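Local coordinates for protein P47 (Clostridium botulinum, PDB 6EKT) that may belong to a progenitor complex that protects botulinum neurotoxin during gastrointestinal passage, and resembles tubular lipid-binding (TULIP) proteins in fold, at residues 121-126 with 180-185; 315-320 with 339-344. All coordinates share one frame; numbering follows the deposited sequence. Where two conformers were deposited one is given.

Contact 1 (121-126 with 180-185)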
loop_
_atom_site.group_PDB
_atom_site.type_symbol
_atom_site.label_atom_id
_atom_site.label_comp_id
_atom_site.label_asym_id
_atom_site.label_seq_id
_atom_site.Cartn_x
_atom_site.Cartn_y
_atom_site.Cartn_z
ATOM N N ASN A 121 -6.217 9.181 -23.096
ATOM C CA ASN A 121 -5.544 8.070 -22.428
ATOM C C ASN A 121 -6.443 7.389 -21.375
ATOM O O ASN A 121 -6.486 7.826 -20.222
ATOM C CB ASN A 121 -4.230 8.522 -21.781
ATOM C CG ASN A 121 -3.332 7.358 -21.376
ATOM O OD1 ASN A 121 -3.742 6.192 -21.352
ATOM N ND2 ASN A 121 -2.074 7.671 -21.098
ATOM N N PRO A 122 -7.124 6.293 -21.768
ATOM C CA PRO A 122 -7.944 5.473 -20.857
ATOM C C PRO A 122 -7.144 4.920 -19.679
ATOM O O PRO A 122 -7.732 4.535 -18.678
ATOM C CB PRO A 122 -8.384 4.283 -21.731
ATOM C CG PRO A 122 -8.196 4.725 -23.132
ATOM C CD PRO A 122 -7.080 5.728 -23.130
ATOM N N ASN A 123 -5.816 4.875 -19.798
ATOM C CA ASN A 123 -4.978 4.172 -18.821
ATOM C C ASN A 123 -4.359 5.009 -17.700
ATOM O O ASN A 123 -3.551 4.500 -16.916
ATOM C CB ASN A 123 -3.937 3.345 -19.558
ATOM C CG ASN A 123 -4.567 2.211 -20.342
ATOM O OD1 ASN A 123 -4.267 2.014 -21.518
ATOM N ND2 ASN A 123 -5.475 1.471 -19.688
ATOM N N ILE A 124 -4.753 6.281 -17.630
ATOM C CA ILE A 124 -4.375 7.171 -16.531
ATOM C C ILE A 124 -5.658 7.794 -15.990
ATOM O O ILE A 124 -6.459 8.333 -16.758
ATOM C CB ILE A 124 -3.395 8.306 -16.970
ATOM C CG1 ILE A 124 -2.187 7.763 -17.763
ATOM C CG2 ILE A 124 -2.953 9.163 -15.779
ATOM C CD1 ILE A 124 -0.949 7.414 -16.967
ATOM N N LYS A 125 -5.853 7.697 -14.675
ATOM C CA LYS A 125 -6.886 8.478 -13.985
ATOM C C LYS A 125 -6.202 9.543 -13.119
ATOM O O LYS A 125 -5.043 9.385 -12.723
ATOM C CB LYS A 125 -7.815 7.563 -13.164
ATOM C CG LYS A 125 -8.326 6.323 -13.906
ATOM C CD LYS A 125 -9.290 6.662 -15.032
ATOM C CE LYS A 125 -9.662 5.419 -15.816
ATOM N NZ LYS A 125 -10.277 5.821 -17.121
ATOM N N GLU A 126 -6.883 10.653 -12.866
ATOM C CA GLU A 126 -6.315 11.704 -12.031
ATOM C C GLU A 126 -7.263 12.081 -10.899
ATOM O O GLU A 126 -8.444 12.297 -11.134
ATOM C CB GLU A 126 -6.002 12.929 -12.876
ATOM C CG GLU A 126 -4.895 12.682 -13.891
ATOM C CD GLU A 126 -4.749 13.803 -14.902
ATOM O OE1 GLU A 126 -5.734 14.527 -15.164
ATOM O OE2 GLU A 126 -3.633 13.942 -15.436
ATOM N N LEU A 180 -3.055 8.038 -11.393
ATOM C CA LEU A 180 -3.254 6.604 -11.194
ATOM C C LEU A 180 -3.042 5.889 -12.516
ATOM O O LEU A 180 -3.683 6.231 -13.512
ATOM C CB LEU A 180 -4.682 6.346 -10.656
ATOM C CG LEU A 180 -5.181 4.911 -10.400
ATOM C CD1 LEU A 180 -6.237 4.879 -9.295
ATOM C CD2 LEU A 180 -5.691 4.203 -11.658
ATOM N N ASN A 181 -2.149 4.889 -12.521
ATOM C CA ASN A 181 -1.904 4.074 -13.707
ATOM C C ASN A 181 -2.780 2.824 -13.712
ATOM O O ASN A 181 -2.639 1.984 -12.841
ATOM C CB ASN A 181 -0.415 3.664 -13.792
ATOM C CG ASN A 181 0.505 4.843 -14.054
ATOM O OD1 ASN A 181 0.282 5.617 -14.973
ATOM N ND2 ASN A 181 1.548 4.975 -13.253
ATOM N N VAL A 182 -3.667 2.718 -14.698
ATOM C CA VAL A 182 -4.517 1.543 -14.902
ATOM C C VAL A 182 -3.659 0.338 -15.362
ATOM O O VAL A 182 -3.899 -0.782 -14.943
ATOM C CB VAL A 182 -5.676 1.837 -15.894
ATOM C CG1 VAL A 182 -6.547 0.610 -16.143
ATOM C CG2 VAL A 182 -6.545 3.007 -15.414
ATOM N N THR A 183 -2.676 0.592 -16.230
ATOM C CA THR A 183 -1.701 -0.417 -16.684
ATOM C C THR A 183 -0.312 0.027 -16.213
ATOM O O THR A 183 -0.077 1.216 -16.005
ATOM C CB THR A 183 -1.657 -0.476 -18.217
ATOM O OG1 THR A 183 -1.480 0.859 -18.708
ATOM C CG2 THR A 183 -2.957 -1.053 -18.780
ATOM N N SER A 184 0.619 -0.909 -16.096
ATOM C CA SER A 184 1.947 -0.590 -15.583
ATOM C C SER A 184 2.929 -1.709 -15.849
ATOM O O SER A 184 2.556 -2.763 -16.360
ATOM C CB SER A 184 1.887 -0.344 -14.073
ATOM O OG SER A 184 1.735 -1.575 -13.376
ATOM N N ASP A 185 4.178 -1.466 -15.454
ATOM C CA ASP A 185 5.254 -2.440 -15.559
ATOM C C ASP A 185 5.069 -3.580 -14.559
ATOM O O ASP A 185 5.479 -4.707 -14.814
ATOM C CB ASP A 185 6.612 -1.731 -15.392
ATOM C CG ASP A 185 7.012 -0.920 -16.639
ATOM O OD1 ASP A 185 7.004 -1.492 -17.743
ATOM O OD2 ASP A 185 7.330 0.289 -16.528
HETATM O O HOH W 1 -0.622 4.185 -17.694
#
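The end of an antiparallel ladder, where strand 124-141 leaves a type I turn and meets the last residues of strand 178-181, brings Lys125 opposite Leu180 in the TULIP-like fold of P47. These two form a hydrogen-bonded pair: Lys125 N reaches Leu180 O at 2.9 Å in the carbonyl plane, and Leu180 N returns a bond to Lys125 O at 2.7 Å. Two residues on, beyond the non-hydrogen-bonded pair Ile124-Asn181, Val182 N donates to Asn123 O over 2.8 Å from 42° out of the carbonyl plane, a single bond joining the turn to the residue after the strand. Within that corner Asn121 OD1 accepts from Asn123 N, an Asx turn. On the face of Lys125 and Leu180, the lysine chain bends at its second torsion (chi2 -68°) and passes over Val182, its CE 4.0 Å from Val182 CG2; its ammonium bonds to Asn117 OD1 and only weakly to Pro122 O. Asn123 crosses Val182 at about a right angle, ND2 3.8 Å from Val182 CG1, while Thr183 OG1 sits 3.6 Å from Asn123 CB. On the other face, beside Ile124, Asn181 gives its ND2 to Asn409 O, and a water bridges Asn123 O (3.0 Å) and Asn181 OD1 (3.2 Å).

Contact 2 (315-320 with 339-344)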
loop_
_atom_site.group_PDB
_atom_site.type_symbol
_atom_site.label_atom_id
_atom_site.label_comp_id
_atom_site.label_asym_id
_atom_site.label_seq_id
_atom_site.Cartn_x
_atom_site.Cartn_y
_atom_site.Cartn_z
ATOM N N LYS A 315 7.160 -12.663 10.692
ATOM C CA LYS A 315 7.954 -13.898 10.478
ATOM C C LYS A 315 7.183 -14.875 9.597
ATOM O O LYS A 315 5.943 -14.787 9.459
ATOM C CB LYS A 315 8.291 -14.559 11.832
ATOM C CG LYS A 315 8.910 -13.614 12.865
ATOM C CD LYS A 315 9.140 -14.281 14.213
ATOM C CE LYS A 315 9.541 -13.274 15.289
ATOM N NZ LYS A 315 8.372 -12.484 15.807
ATOM N N LEU A 316 7.912 -15.820 9.015
ATOM C CA LEU A 316 7.308 -16.949 8.347
ATOM C C LEU A 316 7.506 -18.173 9.227
ATOM O O LEU A 316 8.617 -18.393 9.735
ATOM C CB LEU A 316 7.948 -17.170 6.964
ATOM C CG LEU A 316 7.772 -16.078 5.916
ATOM C CD1 LEU A 316 8.654 -16.408 4.713
ATOM C CD2 LEU A 316 6.305 -15.907 5.520
ATOM N N LYS A 317 6.433 -18.936 9.436
ATOM C CA LYS A 317 6.524 -20.229 10.098
ATOM C C LYS A 317 6.414 -21.263 8.997
ATOM O O LYS A 317 5.425 -21.298 8.250
ATOM C CB LYS A 317 5.413 -20.415 11.147
ATOM C CG LYS A 317 5.391 -21.783 11.834
ATOM C CD LYS A 317 4.316 -21.868 12.929
ATOM C CE LYS A 317 4.862 -21.488 14.295
ATOM N NZ LYS A 317 3.889 -21.787 15.397
ATOM N N ILE A 318 7.432 -22.120 8.917
ATOM C CA ILE A 318 7.560 -23.099 7.838
ATOM C C ILE A 318 7.544 -24.471 8.491
ATOM O O ILE A 318 8.355 -24.752 9.387
ATOM C CB ILE A 318 8.858 -22.906 6.999
ATOM C CG1 ILE A 318 8.895 -21.504 6.387
ATOM C CG2 ILE A 318 8.958 -23.976 5.911
ATOM C CD1 ILE A 318 10.256 -21.066 5.862
ATOM N N SER A 319 6.588 -25.290 8.071
ATOM C CA SER A 319 6.421 -26.658 8.571
ATOM C C SER A 319 6.534 -27.592 7.367
ATOM O O SER A 319 5.872 -27.388 6.336
ATOM C CB SER A 319 5.069 -26.791 9.296
ATOM O OG SER A 319 4.909 -28.094 9.845
ATOM N N LEU A 320 7.404 -28.601 7.467
ATOM C CA LEU A 320 7.594 -29.509 6.338
ATOM C C LEU A 320 7.857 -30.941 6.797
ATOM O O LEU A 320 8.346 -31.155 7.924
ATOM C CB LEU A 320 8.719 -28.995 5.412
ATOM C CG LEU A 320 10.160 -28.983 5.946
ATOM C CD1 LEU A 320 10.811 -30.337 5.669
ATOM C CD2 LEU A 320 11.006 -27.858 5.359
ATOM N N GLN A 339 10.349 -27.729 11.641
ATOM C CA GLN A 339 9.590 -26.512 11.913
ATOM C C GLN A 339 10.555 -25.333 12.101
ATOM O O GLN A 339 11.332 -25.327 13.061
ATOM C CB GLN A 339 8.717 -26.713 13.158
ATOM C CG GLN A 339 7.772 -27.913 13.094
ATOM C CD GLN A 339 8.385 -29.200 13.612
ATOM O OE1 GLN A 339 9.257 -29.188 14.486
ATOM N NE2 GLN A 339 7.920 -30.328 13.084
ATOM N N SER A 340 10.488 -24.350 11.194
ATOM C CA SER A 340 11.405 -23.213 11.166
ATOM C C SER A 340 10.615 -21.918 11.296
ATOM O O SER A 340 9.519 -21.793 10.736
ATOM C CB SER A 340 12.136 -23.210 9.830
ATOM O OG SER A 340 13.104 -22.187 9.753
ATOM N N ILE A 341 11.169 -20.975 12.039
ATOM C CA ILE A 341 10.599 -19.626 12.147
ATOM C C ILE A 341 11.618 -18.650 11.587
ATOM O O ILE A 341 12.746 -18.575 12.082
ATOM C CB ILE A 341 10.218 -19.281 13.609
ATOM C CG1 ILE A 341 9.191 -20.298 14.127
ATOM C CG2 ILE A 341 9.677 -17.848 13.701
ATOM C CD1 ILE A 341 9.115 -20.427 15.641
ATOM N N ASN A 342 11.222 -17.907 10.557
ATOM C CA ASN A 342 12.163 -17.093 9.788
ATOM C C ASN A 342 11.731 -15.632 9.783
ATOM O O ASN A 342 10.714 -15.281 9.154
ATOM C CB ASN A 342 12.275 -17.621 8.366
ATOM C CG ASN A 342 12.804 -19.054 8.320
ATOM O OD1 ASN A 342 12.062 -20.002 8.581
ATOM N ND2 ASN A 342 14.104 -19.208 8.052
ATOM N N LYS A 343 12.513 -14.803 10.483
ATOM C CA LYS A 343 12.156 -13.400 10.721
ATOM C C LYS A 343 12.501 -12.522 9.527
ATOM O O LYS A 343 13.617 -12.581 9.008
ATOM C CB LYS A 343 12.860 -12.870 11.978
ATOM C CG LYS A 343 12.434 -11.451 12.378
ATOM C CD LYS A 343 13.520 -10.698 13.127
ATOM C CE LYS A 343 13.480 -10.982 14.616
ATOM N NZ LYS A 343 14.686 -10.394 15.273
ATOM N N PHE A 344 11.556 -11.658 9.132
ATOM C CA PHE A 344 11.846 -10.630 8.134
ATOM C C PHE A 344 12.815 -9.584 8.700
ATOM O O PHE A 344 12.684 -9.179 9.856
ATOM C CB PHE A 344 10.547 -9.930 7.640
ATOM C CG PHE A 344 10.816 -8.829 6.625
ATOM C CD1 PHE A 344 11.204 -9.143 5.309
ATOM C CD2 PHE A 344 10.746 -7.485 6.991
ATOM C CE1 PHE A 344 11.478 -8.132 4.385
ATOM C CE2 PHE A 344 11.024 -6.472 6.067
ATOM C CZ PHE A 344 11.401 -6.798 4.767
#
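Two side chains meeting almost at right angles, Ile318 and Asn342, mark the buried face of the beta hairpin built from strands 315-326 and 329-347. Ile318 has CG1 beside its backbone N (chi1 -58°) and an extended chi2, which carries the CD1 methyl to 3.4 Å from Asn342 OD1. That oxygen is not left to the hydrocarbon: Ser340 OG donates to it at 2.7 Å from 28° off the carbonyl plane, while Asn342 ND2 is taken by Glu356 O. The amide is thus held from both ends, which should fix its rotation against the isoleucine. On the reverse face, Lys315 crosses Ile341 obliquely, with its CD 3.6 Å from Ile341 CG2, and its CG lies 4.1 Å from Lys343 CB. The aliphatic parts of the two lysines share this contact, yet Lys315 NZ and Lys343 NZ remain 6.7 Å apart, and Lys315 NZ forms a salt bridge with Glu312. Four backbone bonds set the register, two each in the Leu316-Asn342 and Ile318-Ser340 pairs; Ile318 N to Ser340 O, at 2.8 Å, is nearly straight (170°). Strand 297-311 pairs with 315-326 along the edge away from 329-347, strand 352-368 with 329-347 along its far edge, and Leu395 packs against Ile318 and Ser340 from the buried face.

Overall arrangement
Both contacts are antiparallel strand pairings, but they illustrate how place in the fold changes the chemistry around a common backbone ladder. Contact 1 lies at the surface, where the ladder frays into a turn and a loop; its segments come from strands separated by a helix-containing stretch, its direct bonds are backbone ones, and its polar side-chain ends turn mainly to a water or to residues outside the contact. Contact 2 joins neighbouring strands of one hairpin, regular over the two segments and partly buried, with one buried face and another, more exposed, lined largely by lysines and an isoleucine. The two belong to different sheets on opposite sides of the chain's centre; their own centres are 38 Å apart.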